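Local coordinates for glutamate racemase (Francisella tularensis subsp. tularensis, PDB 3OUT), which belongs to the Asp/Glu/hydantoin racemase family, has an alpha/beta fold with two sheets of parallel strands and holds D-glutamic acid in its pocket, at residues Asn32-Tyr37 against Leu224-Lys229; Thr53-Ala58 against Ser81-Asp86; Ile101-Ser106 against Leu209-Met214; Asp109-Val114 against Asn178-Ile183; Arg235-Asp240 against Glu261-Asp266. One frame throughout, in Å; residues are numbered along the deposited sequence.

Interaction 1: residues Asn32-Tyr37 against Leu224-Lys229; sequences NEDIIY and LLNTTK
Glu33 meets Asn226 through its carboxylate, and this is the tight part of the contact. The backbone N of Asn226 gives Glu33 OE2 a straight hydrogen bond of 2.8 Å, 179° at the hydrogen, which arrives on the syn side but 29° out of the carboxylate plane. A bend at chi2 (-66°) swings CD of Glu33 over to the loop, where Asn226 CB lies 3.5 Å from Glu33 OE2. OE1 is held from outside by a salt bridge with Lys71, which would favour the charged carboxylate. Asn226 OD1 turns back on its own loop, accepting from Thr228 N at 2.8 Å in an Asx turn and from Thr228 OG1 as well. Its ND2 instead gives to a water that also binds Glu33 OE1 and Asp34 N. The side toward Asn32 is looser and exposed: Asn32 ND2 reaches Asn226 O through one water, with a weak bond on the Asn32 side. Asp34 OD2 stays 3.8 Å from Asn226 ND2, while OD1 takes the backbone N of Glu233. The contact therefore ties the loop after helix 208-221 to the residues leading into strand 35-39, which runs between strands 10-14 and 234-238, with Ile35 and Tyr37 packing on helix 20-29.

Interaction 2: residues Thr53-Ala58 against Ser81-Asp86; sequences TIQKFA and SAIAKD
Ile83, Ala84 and Gln55 carry most of the interface between helix 51-67 and helix 78-92, two successive helices of the alpha/beta fold that are joined through strand 72-75 and pack on the same face of the six-stranded parallel sheet. Their short segments approach to 8.8 Å between axes at a signed crossing angle of -53°, close enough for alanines to meet where they pass.

Ile83 has the largest share. With CG2 anti to the backbone N, this branch sits between the two residues it faces, 3.9 Å from Ile54 CG2 and equally 3.9 Å from Gln55 CG. Its other branch leads to CD1, which touches Ile54 CD1 at 3.7 Å, and the two isoleucine side chains cross at about a right angle. Ala121 of helix 120-125 packs on both of them. Ile54 also touches Thr79 of the D-glutamic acid pocket, and its side chain lies about 8 Å from the ligand.

Ala84 closes the interface one residue further on. Its CB stands 3.5 Å from Ala58 CB, tighter than usual van der Waals contact, so packing is tight at this point.

Gln55 supplies the polar link. Its chain, extended beyond CG, passes obliquely across Ile83, beside Ser264 of a neighbouring subunit. The amide ends on the backbone carbonyl of Ile83: NE2 donates to Ile83 O over 2.9 Å, 171° at the hydrogen, with that oxygen only 3° out of the Gln55 amide plane.

Interaction 3: residues Ile101-Ser106 against Leu209-Met214; sequences ITAGVS and LQASKM
Gln210 can be followed outward against Ala103 and Ser106. Its CB lies 4.1 Å from Ala103 CB, a loose first touch. CG, anti to the backbone N (chi1 178°), passes 3.7 Å from Ala103 O and also borders Ser106 OG. The chain then bends at chi2, and CD still has that hydroxyl oxygen as its neighbour. At the tip NE2 donates to Ser106 OG over 2.9 Å, 158° at the hydrogen and near the plane of the amide. Ser106 OG passes its own proton to Ala103 O at 2.7 Å, so one hydroxyl both receives the amide and gives to its own helix.

The helices that meet here, 100-106 and 208-221, are the two places where the chain runs from one parallel sheet to the other: the first follows strand 97-99 and leads to strand 113-118, the second follows strand 203-205 and leads to strand 234-238. Their segments cross at 106°, with axes 8.3 Å apart, and small residues allow this closeness, Ala103 CB lying 3.7 Å from Ala211 CB.

Beyond the alanines comes Met214, present as selenomethionine. Its chain, extended beyond CG, reaches across to the other helix with SE 3.8 Å from Ala103 CA, and the terminal CE continues to Ser106, 3.6 Å from OG. Thr102 CG2 is a more distant neighbour of that methyl, while Thr102 OG1 is hydrogen-bonded to Asp99 OD1.

Interaction 4: residues Asp109-Val114 against Asn178-Ile183; sequences DNLNTV and NIQALI
The side-chain amides of Gln180 and Asn112 are the flat groups of this contact, with planes only 21° apart. They do not stack: the Gln180 amide turns its oxygen toward the backbone of the other segment. Asn112 N donates to Gln180 OE1 at 2.7 Å in the carbonyl plane, and Thr113 N donates to the same oxygen at 3.0 Å, tilted 27° from that plane. Leu111 CB and Asn112 CB also border OE1, at 3.6 and 3.4 Å from it respectively. A water receives a hydrogen from Gln180 NE2, weakly, and gives one to Asn112 OD1.

Returning the bond, Gln180 N donates to Thr113 O at 2.9 Å, from above the carbonyl plane (40° out of it). The two residues are thus linked in both directions at the entry of strands 113-118 and 181-184, the inner pair of the four-stranded parallel sheet. Next to this polar edge the contact is apolar: Leu111 CD1 meets Ala181 CB at 3.7 Å, and Val114 CG1 meets Ile183 CD1 at 3.9 Å. Thr113 turns its CG2 toward Asn178 O, while its OG1 bonds to Glu140 on strand 140-145, the other neighbour of strand 113-118.

Chemically, one side-chain oxygen stands in for backbone acceptors of the facing segment; sharing it, two successive N-H groups fix the Gln180 amide at an exposed edge, whereas the buried Ala181 N is left without a partner in the model.

Interaction 5: residues Arg235-Asp240 against Glu261-Asp266; sequences RFYVTD and EIVSLD
Val238 O is gripped twice by the facing segment: Val263 N donates to it at 2.9 Å, 170° at the hydrogen, and Ile262 CA adds a C-H...O contact at 3.3 Å. The preceding bonds keep the same parallel register, with Val238 N giving to Glu261 O at 3.1 Å and Glu261 N to Phe236 O. Strands 234-238 and 259-262 are the two strands of a beta-alpha-beta unit connected by helix 245-253, and strand 259-262 is outermost in the six-stranded sheet of this chain. On the face that carries Tyr237 and Glu261, the two side chains lie side by side pointing the same way. Glu261 CB sits at the edge of the ring, 3.9 Å from Tyr237 CD1, and Val263 CG1 crowds that carbon at 3.5 Å. A water joins Tyr237 OH to Glu261 OE2. Arg51 of a neighbouring subunit bonds to both of these oxygens and makes a cation-pi contact with the ring, while Glu261 OE1 takes Leu243 N of another subunit. At the strand end, a chi2 of 81° lays Ile262 CD1 3.4 Å from Thr239 C; past the strands, Thr239 CG2 reaches Leu265 CG at 4.0 Å.

Interactions 1 and 5 both reach the six-stranded sheet, whose adjacent strands 35-39 and 234-238 are probably hydrogen-bonded from Tyr237 N to Tyr37 O (2.8 Å). Interaction 1 is a partly solvated loop contact of one carboxylate and waters, interaction 5 a buried backbone pairing that other subunits cover. Interaction 2 is buried helix packing on this sheet, and it meets interaction 3 through Ile101, which touches Ser81 and Ala82. Interaction 3, partly buried, packs the chain's two crossings between sheets, and its Gly104 approaches Ile183 of interaction 4. That contact, also partly buried, lies about 38 Å from interaction 5 between centres and adds a side-chain amide to a single backbone bond, where interaction 5 has three.

Interaction 1: residues Asn32-Tyr37 against Leu224-Lys229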
# COMPACT_ATOMS: atom_id res chain seq x y z
N ASN B 32 12.29 -11.62 30.11
CA ASN B 32 13.58 -11.00 29.76
C ASN B 32 13.74 -10.81 28.27
O ASN B 32 14.77 -10.32 27.87
CB ASN B 32 14.78 -11.83 30.22
CG ASN B 32 14.82 -12.11 31.70
OD1 ASN B 32 14.48 -11.27 32.54
ND2 ASN B 32 15.27 -13.32 32.04
N GLU B 33 12.78 -11.24 27.46
CA GLU B 33 12.91 -11.15 25.98
C GLU B 33 12.47 -9.80 25.42
O GLU B 33 11.47 -9.22 25.87
CB GLU B 33 12.09 -12.22 25.32
CG GLU B 33 12.50 -13.64 25.64
CD GLU B 33 13.90 -14.00 25.12
OE1 GLU B 33 14.25 -13.50 24.03
OE2 GLU B 33 14.60 -14.82 25.76
N ASP B 34 13.22 -9.30 24.43
CA ASP B 34 12.77 -8.15 23.64
C ASP B 34 11.69 -8.62 22.66
O ASP B 34 11.74 -9.75 22.14
CB ASP B 34 13.93 -7.59 22.85
CG ASP B 34 15.03 -6.98 23.73
OD1 ASP B 34 14.78 -6.54 24.88
OD2 ASP B 34 16.16 -6.93 23.21
N ILE B 35 10.69 -7.78 22.42
CA ILE B 35 9.58 -8.11 21.52
C ILE B 35 9.34 -6.93 20.58
O ILE B 35 9.28 -5.77 21.01
CB ILE B 35 8.25 -8.42 22.30
CG1 ILE B 35 8.47 -9.49 23.39
CG2 ILE B 35 7.13 -8.81 21.30
CD1 ILE B 35 7.23 -9.81 24.20
N ILE B 36 9.16 -7.25 19.30
CA ILE B 36 8.70 -6.31 18.30
C ILE B 36 7.31 -6.79 17.89
O ILE B 36 7.17 -7.90 17.37
CB ILE B 36 9.59 -6.30 17.04
CG1 ILE B 36 10.98 -5.76 17.36
CG2 ILE B 36 8.90 -5.50 15.92
CD1 ILE B 36 11.98 -5.82 16.14
N TYR B 37 6.29 -5.99 18.17
CA TYR B 37 4.95 -6.22 17.69
C TYR B 37 4.76 -5.44 16.37
O TYR B 37 5.12 -4.24 16.29
CB TYR B 37 3.93 -5.72 18.71
CG TYR B 37 2.51 -5.69 18.17
CD1 TYR B 37 1.70 -6.81 18.21
CD2 TYR B 37 1.97 -4.52 17.63
CE1 TYR B 37 0.42 -6.81 17.68
CE2 TYR B 37 0.68 -4.51 17.09
CZ TYR B 37 -0.10 -5.62 17.13
OH TYR B 37 -1.39 -5.62 16.59
N LEU B 224 18.18 -20.42 22.92
CA LEU B 224 18.11 -19.09 22.30
C LEU B 224 17.41 -18.06 23.18
O LEU B 224 16.53 -17.37 22.74
CB LEU B 224 17.38 -19.20 20.97
CG LEU B 224 18.16 -19.87 19.84
CD1 LEU B 224 17.23 -20.02 18.62
CD2 LEU B 224 19.45 -19.07 19.51
N LEU B 225 17.84 -17.97 24.44
CA LEU B 225 17.24 -17.09 25.42
C LEU B 225 18.10 -15.87 25.67
O LEU B 225 19.34 -15.92 25.70
CB LEU B 225 17.02 -17.88 26.73
CG LEU B 225 16.14 -19.12 26.68
CD1 LEU B 225 16.19 -19.89 28.03
CD2 LEU B 225 14.72 -18.81 26.37
N ASN B 226 17.44 -14.72 25.84
CA ASN B 226 18.09 -13.45 26.04
C ASN B 226 18.81 -13.39 27.39
O ASN B 226 18.19 -13.64 28.43
CB ASN B 226 17.05 -12.33 25.87
CG ASN B 226 17.66 -10.92 25.90
OD1 ASN B 226 18.39 -10.58 26.82
ND2 ASN B 226 17.28 -10.07 24.94
N THR B 227 20.11 -13.11 27.35
CA THR B 227 20.94 -13.05 28.57
C THR B 227 21.51 -11.66 28.79
O THR B 227 22.55 -11.50 29.45
CB THR B 227 22.11 -14.05 28.44
OG1 THR B 227 22.89 -13.72 27.29
CG2 THR B 227 21.58 -15.47 28.30
N THR B 228 20.86 -10.63 28.24
CA THR B 228 21.23 -9.26 28.55
C THR B 228 20.63 -8.89 29.93
O THR B 228 19.67 -9.52 30.40
CB THR B 228 20.73 -8.28 27.51
OG1 THR B 228 19.31 -8.18 27.60
CG2 THR B 228 21.14 -8.72 26.10
N LYS B 229 21.19 -7.86 30.54
CA LYS B 229 20.77 -7.45 31.89
C LYS B 229 20.00 -6.14 31.88
O LYS B 229 19.62 -5.62 32.92
CB LYS B 229 22.03 -7.32 32.77
CG LYS B 229 22.95 -8.52 32.65
CD LYS B 229 22.22 -9.83 33.06
CE LYS B 229 23.19 -10.99 33.19
NZ LYS B 229 22.45 -12.22 33.48
O HOH W 1 16.00 -7.91 27.02
O HOH W 2 16.68 -15.20 29.71
O HOH W 3 15.14 -11.18 23.10

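Interaction 2: residues Thr53-Ala58 against Ser81-Asp86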
# COMPACT_ATOMS: atom_id res chain seq x y z
N THR B 53 -4.96 -10.87 -1.56
CA THR B 53 -4.58 -9.64 -0.89
C THR B 53 -3.97 -9.89 0.49
O THR B 53 -2.99 -9.25 0.86
CB THR B 53 -5.78 -8.70 -0.79
OG1 THR B 53 -6.00 -8.21 -2.11
CG2 THR B 53 -5.45 -7.50 0.08
N ILE B 54 -4.52 -10.86 1.22
CA ILE B 54 -3.94 -11.22 2.51
C ILE B 54 -2.52 -11.70 2.33
O ILE B 54 -1.64 -11.30 3.11
CB ILE B 54 -4.80 -12.24 3.29
CG1 ILE B 54 -6.15 -11.58 3.69
CG2 ILE B 54 -4.01 -12.76 4.50
CD1 ILE B 54 -7.24 -12.57 4.07
N GLN B 55 -2.26 -12.52 1.31
CA GLN B 55 -0.90 -12.96 1.03
C GLN B 55 0.05 -11.82 0.67
O GLN B 55 1.19 -11.82 1.11
CB GLN B 55 -0.83 -14.05 -0.05
CG GLN B 55 -1.47 -15.33 0.39
CD GLN B 55 -1.19 -16.51 -0.53
OE1 GLN B 55 -0.73 -16.38 -1.66
NE2 GLN B 55 -1.38 -17.71 0.01
N LYS B 56 -0.40 -10.88 -0.16
CA LYS B 56 0.37 -9.71 -0.53
C LYS B 56 0.77 -8.92 0.71
O LYS B 56 1.96 -8.62 0.90
CB LYS B 56 -0.44 -8.81 -1.49
CG LYS B 56 0.35 -7.59 -1.90
CD LYS B 56 -0.48 -6.63 -2.74
CE LYS B 56 0.35 -5.40 -3.21
NZ LYS B 56 1.30 -5.75 -4.37
N PHE B 57 -0.20 -8.65 1.60
CA PHE B 57 0.05 -7.86 2.80
C PHE B 57 1.02 -8.59 3.72
O PHE B 57 2.00 -7.99 4.26
CB PHE B 57 -1.26 -7.64 3.55
CG PHE B 57 -2.22 -6.69 2.91
CD1 PHE B 57 -1.90 -5.93 1.82
CD2 PHE B 57 -3.49 -6.58 3.49
CE1 PHE B 57 -2.83 -5.05 1.30
CE2 PHE B 57 -4.42 -5.71 2.98
CZ PHE B 57 -4.07 -4.95 1.90
N ALA B 58 0.81 -9.90 3.90
CA ALA B 58 1.66 -10.68 4.83
C ALA B 58 3.10 -10.77 4.34
O ALA B 58 4.01 -10.74 5.18
CB ALA B 58 1.12 -12.12 5.00
N SER B 81 -2.44 -16.70 9.63
CA SER B 81 -2.02 -18.12 9.76
C SER B 81 -2.73 -19.06 8.79
O SER B 81 -2.15 -20.01 8.27
CB SER B 81 -2.30 -18.61 11.18
OG SER B 81 -1.51 -17.90 12.17
N ALA B 82 -4.02 -18.84 8.60
CA ALA B 82 -4.83 -19.65 7.73
C ALA B 82 -4.42 -19.59 6.26
O ALA B 82 -4.50 -20.58 5.50
CB ALA B 82 -6.29 -19.19 7.82
N ILE B 83 -4.03 -18.39 5.84
CA ILE B 83 -3.92 -18.07 4.42
C ILE B 83 -2.50 -17.82 3.93
O ILE B 83 -2.22 -18.10 2.76
CB ILE B 83 -4.86 -16.87 4.07
CG1 ILE B 83 -6.31 -17.37 4.15
CG2 ILE B 83 -4.52 -16.20 2.73
CD1 ILE B 83 -7.38 -16.27 4.39
N ALA B 84 -1.62 -17.34 4.82
CA ALA B 84 -0.28 -16.88 4.44
C ALA B 84 0.85 -17.48 5.22
O ALA B 84 1.99 -17.01 5.09
CB ALA B 84 -0.22 -15.31 4.51
N LYS B 85 0.61 -18.57 5.97
CA LYS B 85 1.69 -19.15 6.76
C LYS B 85 2.86 -19.53 5.89
O LYS B 85 4.00 -19.27 6.25
CB LYS B 85 1.20 -20.38 7.53
CG LYS B 85 2.21 -20.98 8.51
CD LYS B 85 1.59 -22.14 9.29
CE LYS B 85 1.25 -23.34 8.44
NZ LYS B 85 1.00 -24.56 9.30
N ASP B 86 2.61 -20.16 4.74
CA ASP B 86 3.71 -20.61 3.90
C ASP B 86 4.49 -19.46 3.27
O ASP B 86 5.71 -19.54 3.16
CB ASP B 86 3.20 -21.58 2.82
CG ASP B 86 2.80 -22.95 3.40
OD1 ASP B 86 3.10 -23.27 4.58
OD2 ASP B 86 2.18 -23.72 2.65

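Interaction 3: residues Ile101-Ser106 against Leu209-Met214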
# COMPACT_ATOMS: atom_id res chain seq x y z
N ILE B 101 -2.96 -21.21 14.60
CA ILE B 101 -3.79 -22.32 14.18
C ILE B 101 -3.14 -23.63 14.60
O ILE B 101 -3.83 -24.52 15.12
CB ILE B 101 -4.13 -22.27 12.68
CG1 ILE B 101 -4.98 -21.03 12.38
CG2 ILE B 101 -4.84 -23.55 12.22
CD1 ILE B 101 -5.45 -20.92 10.95
N THR B 102 -1.82 -23.75 14.41
CA THR B 102 -1.10 -24.95 14.93
C THR B 102 -1.35 -25.12 16.42
O THR B 102 -1.57 -26.25 16.90
CB THR B 102 0.41 -24.85 14.61
OG1 THR B 102 0.57 -24.77 13.18
CG2 THR B 102 1.19 -26.04 15.17
N ALA B 103 -1.31 -24.04 17.16
CA ALA B 103 -1.61 -24.07 18.60
C ALA B 103 -3.03 -24.55 18.88
O ALA B 103 -3.25 -25.42 19.73
CB ALA B 103 -1.39 -22.68 19.21
N GLY B 104 -4.02 -23.99 18.18
CA GLY B 104 -5.41 -24.44 18.37
C GLY B 104 -5.60 -25.91 18.09
O GLY B 104 -6.31 -26.61 18.83
N VAL B 105 -5.01 -26.37 16.99
CA VAL B 105 -5.18 -27.76 16.57
C VAL B 105 -4.64 -28.67 17.67
O VAL B 105 -5.25 -29.71 18.00
CB VAL B 105 -4.47 -28.01 15.24
CG1 VAL B 105 -4.40 -29.55 14.91
CG2 VAL B 105 -5.20 -27.23 14.14
N SER B 106 -3.50 -28.26 18.23
CA SER B 106 -2.84 -29.07 19.28
C SER B 106 -3.75 -29.25 20.52
O SER B 106 -3.55 -30.17 21.31
CB SER B 106 -1.48 -28.47 19.66
OG SER B 106 -1.60 -27.38 20.56
N LEU B 209 -2.25 -18.51 24.39
CA LEU B 209 -1.22 -18.87 25.35
C LEU B 209 -0.44 -20.11 24.89
O LEU B 209 0.77 -20.15 25.02
CB LEU B 209 -1.80 -19.08 26.75
CG LEU B 209 -0.77 -19.37 27.84
CD1 LEU B 209 0.29 -18.26 28.03
CD2 LEU B 209 -1.57 -19.66 29.14
N GLN B 210 -1.15 -21.09 24.35
CA GLN B 210 -0.52 -22.30 23.79
C GLN B 210 0.51 -21.92 22.73
O GLN B 210 1.63 -22.46 22.73
CB GLN B 210 -1.56 -23.24 23.23
CG GLN B 210 -1.03 -24.53 22.56
CD GLN B 210 -0.40 -25.54 23.53
OE1 GLN B 210 -0.10 -25.25 24.68
NE2 GLN B 210 -0.19 -26.75 23.05
N ALA B 211 0.15 -20.99 21.84
CA ALA B 211 1.11 -20.53 20.83
C ALA B 211 2.35 -19.92 21.48
O ALA B 211 3.50 -20.19 21.09
CB ALA B 211 0.41 -19.49 19.81
N SER B 212 2.13 -19.09 22.50
CA SER B 212 3.27 -18.52 23.23
C SER B 212 4.14 -19.59 23.88
O SER B 212 5.36 -19.51 23.83
CB SER B 212 2.76 -17.51 24.25
OG SER B 212 1.97 -16.52 23.61
N LYS B 213 3.51 -20.60 24.49
CA LYS B 213 4.25 -21.74 25.06
C LYS B 213 5.05 -22.53 24.05
O LYS B 213 6.16 -22.98 24.37
CB LYS B 213 3.30 -22.65 25.82
CG LYS B 213 2.74 -21.94 27.02
CD LYS B 213 2.09 -22.86 28.00
CE LYS B 213 0.97 -23.64 27.46
NZ LYS B 213 0.40 -24.53 28.55
N MSE B 214 4.51 -22.68 22.84
CA MSE B 214 5.23 -23.33 21.75
C MSE B 214 6.51 -22.55 21.43
O MSE B 214 7.56 -23.14 21.18
CB MSE B 214 4.34 -23.55 20.51
CG MSE B 214 3.29 -24.60 20.73
SE MSE B 214 2.14 -24.67 19.17
CE MSE B 214 1.67 -26.58 19.27

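Interaction 4: residues Asp109-Val114 against Asn178-Ile183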
# COMPACT_ATOMS: atom_id res chain seq x y z
N ASP B 109 -6.98 -32.16 19.15
CA ASP B 109 -6.79 -33.25 18.18
C ASP B 109 -7.02 -34.64 18.80
O ASP B 109 -6.89 -35.64 18.07
CB ASP B 109 -5.46 -33.13 17.41
CG ASP B 109 -4.25 -33.14 18.31
OD1 ASP B 109 -4.38 -33.39 19.54
OD2 ASP B 109 -3.14 -32.89 17.79
N ASN B 110 -7.40 -34.69 20.08
CA ASN B 110 -7.95 -35.92 20.68
C ASN B 110 -9.47 -35.96 20.87
O ASN B 110 -10.00 -36.92 21.44
CB ASN B 110 -7.23 -36.25 21.98
CG ASN B 110 -5.76 -36.61 21.74
OD1 ASN B 110 -5.45 -37.46 20.88
ND2 ASN B 110 -4.86 -35.95 22.46
N LEU B 111 -10.19 -34.97 20.35
CA LEU B 111 -11.63 -34.95 20.44
C LEU B 111 -12.23 -35.64 19.24
O LEU B 111 -11.53 -35.88 18.27
CB LEU B 111 -12.11 -33.50 20.54
CG LEU B 111 -11.54 -32.79 21.76
CD1 LEU B 111 -12.02 -31.33 21.77
CD2 LEU B 111 -11.90 -33.48 23.09
N ASN B 112 -13.51 -35.94 19.30
CA ASN B 112 -14.25 -36.54 18.21
C ASN B 112 -15.03 -35.53 17.37
O ASN B 112 -15.19 -35.71 16.16
CB ASN B 112 -15.26 -37.53 18.80
CG ASN B 112 -14.60 -38.51 19.73
OD1 ASN B 112 -14.93 -38.58 20.92
ND2 ASN B 112 -13.64 -39.25 19.20
N THR B 113 -15.51 -34.46 18.02
CA THR B 113 -16.38 -33.48 17.39
C THR B 113 -16.00 -32.07 17.87
O THR B 113 -15.98 -31.81 19.07
CB THR B 113 -17.84 -33.78 17.75
OG1 THR B 113 -18.13 -35.16 17.43
CG2 THR B 113 -18.74 -32.90 16.97
N VAL B 114 -15.59 -31.20 16.93
CA VAL B 114 -15.03 -29.88 17.26
C VAL B 114 -15.76 -28.81 16.45
O VAL B 114 -16.05 -29.01 15.27
CB VAL B 114 -13.52 -29.83 16.89
CG1 VAL B 114 -12.89 -28.42 17.21
CG2 VAL B 114 -12.78 -30.88 17.70
N ASN B 178 -23.64 -31.32 18.67
CA ASN B 178 -22.99 -32.07 19.73
C ASN B 178 -21.46 -31.88 19.73
O ASN B 178 -20.68 -32.84 19.88
CB ASN B 178 -23.35 -33.57 19.63
CG ASN B 178 -24.85 -33.81 19.61
OD1 ASN B 178 -25.57 -33.37 20.52
ND2 ASN B 178 -25.34 -34.51 18.57
N ILE B 179 -21.01 -30.64 19.59
CA ILE B 179 -19.57 -30.38 19.68
C ILE B 179 -19.03 -30.56 21.11
O ILE B 179 -19.72 -30.25 22.11
CB ILE B 179 -19.16 -28.98 19.06
CG1 ILE B 179 -19.48 -27.83 20.00
CG2 ILE B 179 -19.80 -28.80 17.69
CD1 ILE B 179 -19.09 -26.39 19.38
N GLN B 180 -17.79 -31.03 21.22
CA GLN B 180 -17.10 -31.19 22.50
C GLN B 180 -16.31 -29.97 22.95
O GLN B 180 -15.98 -29.83 24.13
CB GLN B 180 -16.20 -32.41 22.43
CG GLN B 180 -16.99 -33.72 22.30
CD GLN B 180 -16.10 -34.90 21.99
OE1 GLN B 180 -15.41 -34.92 20.96
NE2 GLN B 180 -16.10 -35.89 22.88
N ALA B 181 -15.97 -29.12 21.98
CA ALA B 181 -15.25 -27.88 22.28
C ALA B 181 -15.46 -26.95 21.09
O ALA B 181 -15.78 -27.38 19.96
CB ALA B 181 -13.75 -28.12 22.45
N LEU B 182 -15.32 -25.67 21.37
CA LEU B 182 -15.45 -24.62 20.36
C LEU B 182 -14.13 -23.85 20.33
O LEU B 182 -13.74 -23.22 21.34
CB LEU B 182 -16.59 -23.65 20.72
CG LEU B 182 -16.81 -22.54 19.66
CD1 LEU B 182 -17.34 -23.03 18.29
CD2 LEU B 182 -17.75 -21.45 20.18
N ILE B 183 -13.46 -23.86 19.18
CA ILE B 183 -12.24 -23.07 18.99
C ILE B 183 -12.61 -21.62 18.74
O ILE B 183 -13.34 -21.28 17.77
CB ILE B 183 -11.36 -23.59 17.84
CG1 ILE B 183 -10.89 -25.02 18.15
CG2 ILE B 183 -10.11 -22.70 17.65
CD1 ILE B 183 -10.09 -25.66 17.05
O HOH W 4 -13.10 -37.31 23.24

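Interaction 5: residues Arg235-Asp240 against Glu261-Asp266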
# COMPACT_ATOMS: atom_id res chain seq x y z
N ARG B 235 8.64 -2.94 21.43
CA ARG B 235 8.43 -1.92 20.37
C ARG B 235 7.16 -2.29 19.65
O ARG B 235 6.97 -3.44 19.31
CB ARG B 235 9.59 -1.88 19.37
CG ARG B 235 10.86 -1.25 19.90
CD ARG B 235 11.94 -1.15 18.85
NE ARG B 235 12.72 -2.40 18.72
CZ ARG B 235 13.47 -2.79 17.67
NH1 ARG B 235 13.56 -2.05 16.57
NH2 ARG B 235 14.16 -3.95 17.74
N PHE B 236 6.29 -1.31 19.44
CA PHE B 236 5.01 -1.53 18.79
C PHE B 236 5.09 -0.73 17.50
O PHE B 236 5.04 0.51 17.53
CB PHE B 236 3.83 -1.10 19.66
CG PHE B 236 3.78 -1.88 20.98
CD1 PHE B 236 4.51 -1.47 22.07
CD2 PHE B 236 3.04 -3.06 21.08
CE1 PHE B 236 4.52 -2.21 23.24
CE2 PHE B 236 3.02 -3.77 22.27
CZ PHE B 236 3.74 -3.36 23.31
N TYR B 237 5.27 -1.44 16.40
CA TYR B 237 5.36 -0.82 15.08
C TYR B 237 4.06 -1.00 14.35
O TYR B 237 3.57 -2.13 14.22
CB TYR B 237 6.47 -1.47 14.29
CG TYR B 237 7.88 -1.06 14.67
CD1 TYR B 237 8.23 0.29 14.86
CD2 TYR B 237 8.88 -2.01 14.75
CE1 TYR B 237 9.57 0.65 15.15
CE2 TYR B 237 10.19 -1.69 15.02
CZ TYR B 237 10.54 -0.35 15.23
OH TYR B 237 11.88 -0.01 15.46
N VAL B 238 3.45 0.11 13.91
CA VAL B 238 2.15 0.05 13.29
C VAL B 238 2.11 0.94 12.05
O VAL B 238 2.80 1.98 11.99
CB VAL B 238 1.02 0.43 14.31
CG1 VAL B 238 0.97 -0.61 15.43
CG2 VAL B 238 1.25 1.83 14.92
N THR B 239 1.26 0.57 11.08
CA THR B 239 1.14 1.35 9.85
C THR B 239 0.06 2.45 9.92
O THR B 239 -0.07 3.22 8.99
CB THR B 239 0.86 0.44 8.64
OG1 THR B 239 -0.29 -0.34 8.92
CG2 THR B 239 2.06 -0.49 8.38
N ASP B 240 -0.67 2.51 11.02
CA ASP B 240 -1.55 3.68 11.28
C ASP B 240 -1.77 3.82 12.76
O ASP B 240 -1.67 2.83 13.52
CB ASP B 240 -2.90 3.49 10.60
CG ASP B 240 -3.68 4.79 10.51
OD1 ASP B 240 -3.00 5.85 10.51
OD2 ASP B 240 -4.94 4.74 10.50
N GLU B 261 5.55 3.43 17.34
CA GLU B 261 6.09 4.19 16.21
C GLU B 261 5.30 3.87 14.91
O GLU B 261 4.98 2.72 14.64
CB GLU B 261 7.59 3.96 16.00
CG GLU B 261 8.10 4.64 14.71
CD GLU B 261 9.58 4.72 14.62
OE1 GLU B 261 10.20 5.07 15.65
OE2 GLU B 261 10.14 4.57 13.49
N ILE B 262 4.95 4.93 14.17
CA ILE B 262 4.34 4.81 12.86
C ILE B 262 5.41 4.47 11.81
O ILE B 262 6.42 5.16 11.67
CB ILE B 262 3.50 6.10 12.52
CG1 ILE B 262 2.76 5.97 11.19
CG2 ILE B 262 4.34 7.37 12.50
CD1 ILE B 262 1.52 5.22 11.29
N VAL B 263 5.17 3.38 11.10
CA VAL B 263 6.03 2.90 10.04
C VAL B 263 5.24 2.71 8.75
O VAL B 263 4.00 2.80 8.72
CB VAL B 263 6.72 1.56 10.46
CG1 VAL B 263 7.52 1.74 11.80
CG2 VAL B 263 5.72 0.45 10.52
N SER B 264 5.99 2.50 7.67
CA SER B 264 5.44 2.26 6.36
C SER B 264 5.96 0.99 5.75
O SER B 264 7.16 0.63 5.91
CB SER B 264 5.82 3.44 5.45
OG SER B 264 5.25 3.27 4.17
N LEU B 265 5.06 0.31 5.04
CA LEU B 265 5.40 -0.87 4.23
C LEU B 265 5.60 -0.50 2.76
O LEU B 265 5.73 -1.40 1.93
CB LEU B 265 4.37 -1.97 4.41
CG LEU B 265 4.35 -2.60 5.82
CD1 LEU B 265 3.13 -3.55 5.98
CD2 LEU B 265 5.66 -3.30 6.14
N ASP B 266 5.66 0.79 2.43
CA ASP B 266 5.79 1.21 1.02
C ASP B 266 6.98 0.56 0.28
O ASP B 266 6.89 0.29 -0.92
CB ASP B 266 5.92 2.74 0.90
CG ASP B 266 4.64 3.49 1.22
OD1 ASP B 266 3.53 2.90 1.26
OD2 ASP B 266 4.78 4.75 1.38
O HOH W 5 12.19 2.42 14.18
O HOH W 6 2.36 4.61 7.42